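Local coordinates for penicillin-binding protein 2B (Streptococcus pneumoniae, PDB 2WAD) that cross-links the peptides of adjacent glycan strands in cell-wall peptidoglycan as a transpeptidase of the elongasome, and binds penicillin, at residues 78-83 with 190-195; 114-119 with 173-178; 388-393 with 438-443; 406-411 with 449-454. One frame throughout, in Å; residues are numbered along the deposited sequence.

Interaction 1 (78-83 with 190-195)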
# COMPACT_ATOMS: atom_id res chain seq x y z
N GLN A 78 8.23 -25.23 -17.95
CA GLN A 78 8.84 -25.50 -19.24
C GLN A 78 8.04 -24.81 -20.35
O GLN A 78 6.82 -24.79 -20.29
CB GLN A 78 8.92 -27.00 -19.50
CG GLN A 78 9.75 -27.73 -18.46
CD GLN A 78 10.88 -28.50 -19.10
OE1 GLN A 78 11.87 -27.91 -19.55
NE2 GLN A 78 10.74 -29.82 -19.15
N VAL A 79 8.73 -24.26 -21.34
CA VAL A 79 8.13 -23.31 -22.27
C VAL A 79 8.74 -23.46 -23.67
O VAL A 79 9.90 -23.84 -23.80
CB VAL A 79 8.33 -21.86 -21.74
CG1 VAL A 79 8.49 -20.86 -22.85
CG2 VAL A 79 7.18 -21.44 -20.81
N VAL A 80 7.96 -23.20 -24.71
CA VAL A 80 8.53 -23.05 -26.04
C VAL A 80 9.11 -21.64 -26.20
O VAL A 80 8.38 -20.66 -26.03
CB VAL A 80 7.53 -23.32 -27.18
CG1 VAL A 80 8.19 -23.09 -28.54
CG2 VAL A 80 7.02 -24.75 -27.09
N SER A 81 10.41 -21.56 -26.52
CA SER A 81 11.10 -20.28 -26.68
C SER A 81 11.45 -20.08 -28.15
O SER A 81 11.75 -21.06 -28.84
CB SER A 81 12.39 -20.24 -25.88
OG SER A 81 12.16 -19.85 -24.54
N PHE A 82 11.43 -18.83 -28.60
CA PHE A 82 11.87 -18.48 -29.95
C PHE A 82 12.96 -17.42 -29.91
O PHE A 82 12.78 -16.36 -29.34
CB PHE A 82 10.72 -17.98 -30.80
CG PHE A 82 11.11 -17.64 -32.22
CD1 PHE A 82 11.67 -18.60 -33.05
CD2 PHE A 82 10.91 -16.36 -32.72
CE1 PHE A 82 12.01 -18.29 -34.35
CE2 PHE A 82 11.26 -16.04 -34.03
CZ PHE A 82 11.81 -17.02 -34.84
N THR A 83 14.09 -17.73 -30.53
CA THR A 83 15.19 -16.79 -30.65
C THR A 83 15.25 -16.34 -32.10
O THR A 83 15.38 -17.18 -32.99
CB THR A 83 16.50 -17.48 -30.27
OG1 THR A 83 16.53 -17.57 -28.84
CG2 THR A 83 17.72 -16.70 -30.75
N GLY A 190 12.06 -14.77 -26.85
CA GLY A 190 10.76 -14.59 -26.20
C GLY A 190 10.00 -15.90 -26.15
O GLY A 190 10.29 -16.82 -26.92
N THR A 191 9.03 -15.98 -25.25
CA THR A 191 8.19 -17.16 -25.04
C THR A 191 7.04 -17.22 -26.04
O THR A 191 6.38 -16.20 -26.29
CB THR A 191 7.63 -17.15 -23.60
OG1 THR A 191 8.69 -17.49 -22.70
CG2 THR A 191 6.50 -18.16 -23.43
N ILE A 192 6.81 -18.40 -26.61
CA ILE A 192 5.72 -18.64 -27.57
C ILE A 192 4.52 -19.25 -26.85
O ILE A 192 4.46 -20.46 -26.63
CB ILE A 192 6.14 -19.57 -28.72
CG1 ILE A 192 7.33 -18.98 -29.48
CG2 ILE A 192 4.98 -19.79 -29.67
CD1 ILE A 192 7.28 -17.46 -29.63
N ALA A 193 3.57 -18.41 -26.48
CA ALA A 193 2.41 -18.87 -25.72
C ALA A 193 1.53 -19.86 -26.47
O ALA A 193 1.14 -19.65 -27.62
CB ALA A 193 1.60 -17.69 -25.19
N THR A 194 1.25 -20.97 -25.80
CA THR A 194 0.45 -22.03 -26.38
C THR A 194 -0.43 -22.58 -25.26
O THR A 194 -0.22 -22.22 -24.11
CB THR A 194 1.37 -23.14 -26.94
OG1 THR A 194 0.59 -24.06 -27.71
CG2 THR A 194 2.05 -23.90 -25.80
N ASP A 195 -1.41 -23.43 -25.58
CA ASP A 195 -2.10 -24.20 -24.55
C ASP A 195 -1.08 -25.05 -23.81
O ASP A 195 -0.17 -25.60 -24.42
CB ASP A 195 -3.17 -25.12 -25.14
CG ASP A 195 -4.24 -24.36 -25.90
OD1 ASP A 195 -4.35 -23.13 -25.71
OD2 ASP A 195 -4.98 -24.98 -26.69
O HOH W 1 5.68 -21.92 -24.16

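Interaction 2 (114-119 with 173-178)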
# COMPACT_ATOMS: atom_id res chain seq x y z
N ARG A 114 -4.12 -5.47 -36.56
CA ARG A 114 -2.73 -5.23 -36.94
C ARG A 114 -2.00 -6.56 -37.13
O ARG A 114 -1.23 -6.73 -38.08
CB ARG A 114 -2.04 -4.32 -35.92
CG ARG A 114 -0.52 -4.25 -36.01
CD ARG A 114 0.00 -3.57 -37.28
NE ARG A 114 1.47 -3.64 -37.35
CZ ARG A 114 2.29 -2.60 -37.53
NH1 ARG A 114 1.81 -1.37 -37.71
NH2 ARG A 114 3.60 -2.80 -37.56
N GLN A 115 -2.25 -7.53 -36.25
CA GLN A 115 -1.75 -8.89 -36.46
C GLN A 115 -2.26 -9.49 -37.77
O GLN A 115 -1.51 -10.15 -38.49
CB GLN A 115 -2.08 -9.78 -35.27
CG GLN A 115 -1.34 -9.35 -34.01
CD GLN A 115 -1.84 -10.04 -32.75
OE1 GLN A 115 -2.88 -10.70 -32.75
NE2 GLN A 115 -1.08 -9.89 -31.67
N LEU A 116 -3.53 -9.25 -38.09
CA LEU A 116 -4.09 -9.75 -39.34
C LEU A 116 -3.50 -9.07 -40.59
O LEU A 116 -3.40 -9.68 -41.65
CB LEU A 116 -5.62 -9.65 -39.33
CG LEU A 116 -6.38 -10.67 -38.48
CD1 LEU A 116 -7.74 -10.12 -38.04
CD2 LEU A 116 -6.54 -11.97 -39.27
N ALA A 117 -3.11 -7.81 -40.46
CA ALA A 117 -2.55 -7.07 -41.58
C ALA A 117 -1.08 -7.44 -41.78
O ALA A 117 -0.60 -7.52 -42.92
CB ALA A 117 -2.69 -5.57 -41.35
N ASP A 118 -0.39 -7.68 -40.67
CA ASP A 118 0.97 -8.19 -40.66
C ASP A 118 1.10 -9.52 -41.39
O ASP A 118 1.88 -9.65 -42.33
CB ASP A 118 1.48 -8.31 -39.23
CG ASP A 118 1.99 -7.00 -38.68
OD1 ASP A 118 2.12 -6.03 -39.45
OD2 ASP A 118 2.30 -6.95 -37.48
N TYR A 119 0.31 -10.51 -40.95
CA TYR A 119 0.29 -11.82 -41.61
C TYR A 119 -0.02 -11.70 -43.09
O TYR A 119 0.59 -12.35 -43.93
CB TYR A 119 -0.75 -12.72 -40.94
CG TYR A 119 -0.85 -14.09 -41.58
CD1 TYR A 119 0.01 -15.11 -41.22
CD2 TYR A 119 -1.81 -14.35 -42.55
CE1 TYR A 119 -0.08 -16.36 -41.80
CE2 TYR A 119 -1.92 -15.60 -43.12
CZ TYR A 119 -1.05 -16.60 -42.75
OH TYR A 119 -1.13 -17.85 -43.31
N LYS A 173 -4.88 -20.21 -36.57
CA LYS A 173 -3.97 -20.75 -35.57
C LYS A 173 -2.53 -20.52 -35.99
O LYS A 173 -1.68 -20.22 -35.15
CB LYS A 173 -4.21 -22.24 -35.38
CG LYS A 173 -5.58 -22.60 -34.82
CD LYS A 173 -5.69 -24.12 -34.68
CE LYS A 173 -6.86 -24.50 -33.80
NZ LYS A 173 -6.88 -25.98 -33.62
N GLU A 174 -2.25 -20.64 -37.28
CA GLU A 174 -0.91 -20.31 -37.73
C GLU A 174 -0.71 -18.80 -37.66
O GLU A 174 0.36 -18.33 -37.26
CB GLU A 174 -0.57 -20.94 -39.08
CG GLU A 174 -1.14 -20.26 -40.30
CD GLU A 174 -0.76 -20.98 -41.58
OE1 GLU A 174 -0.45 -22.20 -41.54
OE2 GLU A 174 -0.77 -20.32 -42.64
N ILE A 175 -1.76 -18.04 -37.96
CA ILE A 175 -1.66 -16.59 -37.84
C ILE A 175 -1.33 -16.19 -36.41
O ILE A 175 -0.51 -15.31 -36.16
CB ILE A 175 -2.92 -15.86 -38.30
CG1 ILE A 175 -3.21 -16.18 -39.76
CG2 ILE A 175 -2.73 -14.35 -38.13
CD1 ILE A 175 -4.39 -15.42 -40.32
N TYR A 176 -1.96 -16.87 -35.46
CA TYR A 176 -1.64 -16.66 -34.05
C TYR A 176 -0.17 -16.93 -33.71
O TYR A 176 0.47 -16.13 -33.04
CB TYR A 176 -2.56 -17.51 -33.17
CG TYR A 176 -2.28 -17.35 -31.69
CD1 TYR A 176 -2.60 -16.17 -31.03
CD2 TYR A 176 -1.69 -18.37 -30.97
CE1 TYR A 176 -2.35 -16.02 -29.67
CE2 TYR A 176 -1.42 -18.24 -29.63
CZ TYR A 176 -1.75 -17.07 -28.98
OH TYR A 176 -1.48 -16.96 -27.64
N LEU A 177 0.34 -18.07 -34.15
CA LEU A 177 1.73 -18.46 -33.94
C LEU A 177 2.74 -17.49 -34.56
O LEU A 177 3.65 -17.03 -33.86
CB LEU A 177 1.98 -19.90 -34.43
CG LEU A 177 1.44 -20.96 -33.46
CD1 LEU A 177 1.47 -22.36 -34.06
CD2 LEU A 177 2.07 -20.96 -32.06
N PHE A 178 2.58 -17.19 -35.85
CA PHE A 178 3.31 -16.10 -36.51
C PHE A 178 3.41 -14.82 -35.66
O PHE A 178 4.51 -14.33 -35.40
CB PHE A 178 2.63 -15.81 -37.84
CG PHE A 178 3.26 -14.69 -38.61
CD1 PHE A 178 4.16 -14.97 -39.63
CD2 PHE A 178 2.95 -13.37 -38.35
CE1 PHE A 178 4.74 -13.96 -40.36
CE2 PHE A 178 3.52 -12.35 -39.09
CZ PHE A 178 4.43 -12.65 -40.09

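Interaction 3 (388-393 with 438-443). Unlike the reference sequence in segment 438-443: Glu438 (reference Gln).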
# COMPACT_ATOMS: atom_id res chain seq x y z
N VAL A 388 -8.19 12.56 19.32
CA VAL A 388 -7.43 13.66 18.75
C VAL A 388 -7.26 14.86 19.67
O VAL A 388 -6.64 15.83 19.26
CB VAL A 388 -8.04 14.19 17.43
CG1 VAL A 388 -8.23 13.07 16.38
CG2 VAL A 388 -9.31 14.98 17.71
N LYS A 389 -7.76 14.81 20.90
CA LYS A 389 -7.79 16.00 21.73
C LYS A 389 -6.42 16.59 22.08
O LYS A 389 -6.28 17.80 22.27
CB LYS A 389 -8.69 15.77 22.95
CG LYS A 389 -10.16 15.76 22.56
CD LYS A 389 -11.08 15.42 23.72
CE LYS A 389 -12.53 15.48 23.24
NZ LYS A 389 -13.59 15.10 24.22
N ALA A 390 -5.40 15.74 22.12
CA ALA A 390 -4.03 16.19 22.35
C ALA A 390 -3.48 17.05 21.21
O ALA A 390 -2.62 17.92 21.44
CB ALA A 390 -3.13 15.01 22.55
N ALA A 391 -3.95 16.82 19.98
CA ALA A 391 -3.48 17.64 18.87
C ALA A 391 -4.13 19.03 18.94
O ALA A 391 -3.49 20.03 18.61
CB ALA A 391 -3.72 16.96 17.50
N THR A 392 -5.38 19.10 19.37
CA THR A 392 -6.06 20.40 19.51
C THR A 392 -5.45 21.29 20.58
O THR A 392 -5.32 22.50 20.37
CB THR A 392 -7.54 20.24 19.87
OG1 THR A 392 -8.14 19.33 18.94
CG2 THR A 392 -8.23 21.58 19.79
N ILE A 393 -5.12 20.71 21.73
CA ILE A 393 -4.35 21.41 22.74
C ILE A 393 -3.01 21.88 22.18
O ILE A 393 -2.56 22.99 22.46
CB ILE A 393 -4.17 20.55 24.02
CG1 ILE A 393 -5.54 20.19 24.61
CG2 ILE A 393 -3.46 21.33 25.12
CD1 ILE A 393 -5.49 19.16 25.76
N GLU A 438 -5.95 17.20 32.93
CA GLU A 438 -7.24 16.69 33.38
C GLU A 438 -8.24 16.71 32.24
O GLU A 438 -9.09 15.81 32.15
CB GLU A 438 -7.80 17.53 34.55
CG GLU A 438 -7.15 17.26 35.94
CD GLU A 438 -7.37 18.43 36.92
OE1 GLU A 438 -8.05 19.41 36.56
OE2 GLU A 438 -6.87 18.38 38.06
N ALA A 439 -8.16 17.74 31.41
CA ALA A 439 -8.88 17.74 30.15
C ALA A 439 -8.66 16.47 29.33
O ALA A 439 -9.59 15.92 28.75
CB ALA A 439 -8.55 18.98 29.30
N LEU A 440 -7.43 16.01 29.27
CA LEU A 440 -7.15 14.75 28.57
C LEU A 440 -7.68 13.55 29.37
O LEU A 440 -8.33 12.66 28.80
CB LEU A 440 -5.66 14.63 28.26
CG LEU A 440 -5.14 15.56 27.14
CD1 LEU A 440 -3.63 15.59 27.03
CD2 LEU A 440 -5.70 15.19 25.78
N GLU A 441 -7.43 13.57 30.68
CA GLU A 441 -7.87 12.48 31.57
C GLU A 441 -9.37 12.21 31.50
O GLU A 441 -9.79 11.04 31.42
CB GLU A 441 -7.43 12.70 33.02
CG GLU A 441 -7.87 11.61 33.99
CD GLU A 441 -7.39 11.84 35.43
OE1 GLU A 441 -6.68 12.84 35.68
OE2 GLU A 441 -7.72 11.02 36.32
N TYR A 442 -10.15 13.30 31.47
CA TYR A 442 -11.62 13.24 31.45
C TYR A 442 -12.27 13.31 30.08
O TYR A 442 -13.47 13.08 29.93
CB TYR A 442 -12.21 14.38 32.29
CG TYR A 442 -11.62 14.58 33.66
CD1 TYR A 442 -10.99 13.54 34.34
CD2 TYR A 442 -11.72 15.82 34.29
CE1 TYR A 442 -10.44 13.75 35.61
CE2 TYR A 442 -11.19 16.02 35.55
CZ TYR A 442 -10.55 15.00 36.20
OH TYR A 442 -10.02 15.25 37.46
N SER A 443 -11.46 13.62 29.07
CA SER A 443 -11.96 13.82 27.71
C SER A 443 -12.93 14.99 27.66
O SER A 443 -14.03 14.87 27.12
CB SER A 443 -12.58 12.54 27.13
OG SER A 443 -12.55 12.55 25.70

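Interaction 4 (406-411 with 449-454)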
# COMPACT_ATOMS: atom_id res chain seq x y z
N GLN A 406 -2.51 25.04 31.58
CA GLN A 406 -3.48 26.08 31.93
C GLN A 406 -4.87 25.59 32.35
O GLN A 406 -5.41 24.63 31.77
CB GLN A 406 -3.61 27.10 30.78
CG GLN A 406 -4.52 28.29 31.05
CD GLN A 406 -4.47 29.33 29.93
OE1 GLN A 406 -3.46 29.46 29.24
NE2 GLN A 406 -5.55 30.08 29.76
N THR A 407 -5.44 26.26 33.36
CA THR A 407 -6.76 25.94 33.88
C THR A 407 -7.86 26.69 33.15
O THR A 407 -7.75 27.88 32.91
CB THR A 407 -6.90 26.23 35.39
OG1 THR A 407 -6.07 25.33 36.14
CG2 THR A 407 -8.37 26.06 35.85
N LEU A 408 -8.91 25.98 32.76
CA LEU A 408 -10.07 26.61 32.16
C LEU A 408 -11.26 26.08 32.95
O LEU A 408 -11.12 25.16 33.76
CB LEU A 408 -10.19 26.24 30.67
CG LEU A 408 -9.15 26.68 29.63
CD1 LEU A 408 -9.49 26.20 28.21
CD2 LEU A 408 -8.98 28.16 29.61
N THR A 409 -12.43 26.66 32.72
CA THR A 409 -13.64 26.16 33.34
C THR A 409 -14.28 25.16 32.38
O THR A 409 -14.60 25.49 31.23
CB THR A 409 -14.63 27.31 33.65
OG1 THR A 409 -13.97 28.28 34.47
CG2 THR A 409 -15.89 26.80 34.36
N ASP A 410 -14.48 23.95 32.87
CA ASP A 410 -15.34 23.00 32.20
C ASP A 410 -16.79 23.42 32.48
O ASP A 410 -17.21 23.44 33.64
CB ASP A 410 -15.07 21.59 32.72
CG ASP A 410 -15.68 20.52 31.84
OD1 ASP A 410 -16.91 20.51 31.63
OD2 ASP A 410 -14.90 19.69 31.33
N GLN A 411 -17.50 23.78 31.42
CA GLN A 411 -18.90 24.22 31.46
C GLN A 411 -19.50 23.90 30.09
O GLN A 411 -18.75 23.71 29.12
CB GLN A 411 -18.95 25.74 31.70
CG GLN A 411 -18.06 26.49 30.70
CD GLN A 411 -17.86 27.96 31.04
OE1 GLN A 411 -18.80 28.63 31.46
NE2 GLN A 411 -16.64 28.46 30.85
N VAL A 449 -12.95 23.04 22.91
CA VAL A 449 -13.82 23.99 22.24
C VAL A 449 -13.44 25.44 22.60
O VAL A 449 -13.38 26.31 21.73
CB VAL A 449 -15.30 23.70 22.54
CG1 VAL A 449 -16.17 24.84 22.04
CG2 VAL A 449 -15.75 22.42 21.83
N GLN A 450 -13.16 25.70 23.87
CA GLN A 450 -12.61 26.99 24.29
C GLN A 450 -11.24 27.26 23.67
O GLN A 450 -11.00 28.34 23.19
CB GLN A 450 -12.55 27.09 25.82
CG GLN A 450 -13.91 27.32 26.46
CD GLN A 450 -13.87 27.32 27.98
OE1 GLN A 450 -13.99 28.38 28.61
NE2 GLN A 450 -13.74 26.14 28.59
N THR A 451 -10.36 26.26 23.63
CA THR A 451 -9.11 26.39 22.90
C THR A 451 -9.29 26.76 21.43
O THR A 451 -8.63 27.71 20.98
CB THR A 451 -8.24 25.12 22.97
OG1 THR A 451 -7.91 24.84 24.33
CG2 THR A 451 -6.95 25.31 22.18
N ALA A 452 -10.14 26.04 20.70
CA ALA A 452 -10.41 26.39 19.29
C ALA A 452 -10.97 27.81 19.11
O ALA A 452 -10.53 28.55 18.23
CB ALA A 452 -11.37 25.38 18.62
N LEU A 453 -11.99 28.19 19.88
CA LEU A 453 -12.48 29.56 19.79
C LEU A 453 -11.30 30.55 19.92
O LEU A 453 -11.26 31.57 19.25
CB LEU A 453 -13.54 29.83 20.86
CG LEU A 453 -14.20 31.21 20.83
CD1 LEU A 453 -15.12 31.34 19.63
CD2 LEU A 453 -14.97 31.47 22.11
N GLY A 454 -10.32 30.21 20.76
CA GLY A 454 -9.17 31.06 20.99
C GLY A 454 -8.20 31.14 19.81
O GLY A 454 -7.50 32.13 19.65
O HOH W 2 -12.81 28.90 30.96

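Interaction 1 (78-83 with 190-195)
Ile192 meets Val80 and Phe82 at one edge of a three-stranded antiparallel sheet, where the short strand 189-191 lies against the central strand 72-83 of the protein's N-terminal part. These three residues bury the most surface. CG1 of Ile192 stands beside its own backbone N (chi1 -59°), which turns that branch toward Phe82. From there Ile192 CD1 reaches Phe82 CB at 3.7 Å, while Ile192 CB lies 4.1 Å from Val80 CG1. Of the Phe82 side chain, CB makes the contact: its CG is anti to the backbone N, and its ring runs on toward Leu93 and Leu181. Branched and aromatic side chains suit this face because helix 169-182 covers it, with Leu177 and Leu181 on Ile192.

The backbones are joined by Ile192 N to Val80 O at 2.8 Å and by a reciprocal pair between Phe82 and Gly190. Around the non-hydrogen-bonded pair Ser81 and Thr191 the contact has another side, where Val79 CG1 presses to 3.4 Å from Thr191 CG2, a tight fit. Thr191 OG1 bonds to Glu240. Past the last direct bond a water takes over, accepting from Val80 N at 2.7 Å and donating to Ile192 O at 3.1 Å.

Interaction 2 (114-119 with 173-178)
Glu174 opens the contact by accepting a hydrogen bond from Tyr119 OH, 2.6 Å from Glu174 OE2. The carboxylate uses its anti lone pair, the one facing away from its other oxygen. CG of Glu174 sits between the backbone N and the carbonyl carbon (chi1 78°), a crowded position, and beyond it the chain runs extended to the phenol. Lys98 of helix 90-100 also touches this glutamate.

Ile175 comes next and crosses one face of the Tyr119 ring. Its CG1 stands 3.4 Å from the ring centroid, almost on the normal, in a CH-pi contact. CD1 extends over the CD2 side of the ring, and CG2 touches Tyr119 CB at 3.8 Å. Leu116 CD2 adds a looser contact with Ile175 CD1.

One turn on, Phe178 offers its ring face to the edge of Tyr119. The T-shaped pair has planes at 89°, with Tyr119 CD1 4.2 Å from Phe178 CG.

Helices 113-121 and 169-182 of the N-terminal, dimerisation-type domain cross almost perpendicularly, their local axes 9.9 Å apart, so one large side chain carries most of the join. Tyrosine suits that place: hydrocarbon grips its ring on face and edge, while the Glu174 carboxylate, probably charged, accepts its hydroxyl's bond and so anchors the ring's far end.

Interaction 3 (388-393 with 438-443)
Lys389 NZ is gripped by two oxygens of Ser443, the carbonyl O at 2.9 Å and the hydroxyl OG at 3.1 Å, and bonds as well to Asn445 OD1 and Ser386 OG. The nitrogen lies well above the plane of the Ser443 carbonyl, 70° out of it. A lysine suits the place because its chain, extended beyond CG, spans the gap between two nearly antiparallel helices and delivers its terminal nitrogen to a polar cluster inside the protein.

Ser443 lies where the backbone leaves the helix: it has positive phi and is the C-prime residue of a Schellman motif ending helix 436-442. Its OG is anti to the backbone N (chi1 -156°) and bonds also to Lys615 and Ser386.

Below this polar end the join is hydrocarbon. Leu440 CD2 approaches the backbone of Ala390, 3.7 Å from its N, and lies 4.1 Å from Ala390 CB; so small a residue leaves the leucine branch room to come this close. Ile393 and Leu440 meet tip to tip, CD1 to CG at 3.9 Å.

Ser386, the inferred acyl-ester nucleophile, stands with Lys389 in an SxxK pattern; Ser443 and Asn445 fit the SxN motif and Lys615 the K(T/S)G motif, as in penicillin-binding transpeptidases.

Interaction 4 (406-411 with 449-454)
Leu408 and Gln450 mark the nearest backbone approach, their CA atoms 8.3 Å apart, where the short strand 408-410 passes helix 445-455. The local axes run 10.4 Å apart with their directions at 132°, a gap that side chains and a water must bridge.

Gln450 does most of this. Its chain is extended beyond CG, and NE2 donates to Thr409 O at 2.9 Å with an N-H...O angle of 149°, tilted from the carbonyl plane. The same NE2 bonds to Ala446 O on its own helix. On the other arm of the amide, OE1 accepts from a water at 2.7 Å, and that water accepts in turn from Thr409 N at 2.9 Å.

Strand 408-410 pairs with 432-434 in a small two-stranded antiparallel sheet of the transpeptidase domain. Leu408 and Asp410 make its backbone bonds to Ile434 and Phe432, and the intervening Thr409 joins Gln450 directly by its C=O and through the water by its N-H. A primary amide suits that task, having a donor and an acceptor side by side.

Leu408 lies alongside Gln450, pointing the opposite way, with CD1 4.0 Å from Gln450 CB. Gln411 crosses Gln450 at about a right angle, its NE2 3.5 Å from Gln450 OE1.

Overall arrangement
The four contacts form two pairs at opposite ends of an elongated chain. Interactions 1 and 2 lie in the N-terminal part, centres 16 Å apart; helix 169-182 of interaction 2 leads into strand 189-191 of interaction 1, and along the chain interaction 2 is nested within the loop that interaction 1 closes. Interactions 3 and 4 belong to the transpeptidase domain, centres 11 Å apart, with alternating segments: helix 389-398 precedes strand 408-410, then helix 436-442 precedes helix 445-455. Thr392 and Thr451 touch between them. About 65 Å separates the centres of interactions 1 and 3, so the N-terminal contacts stand far from the serine inferred to form the acyl-ester.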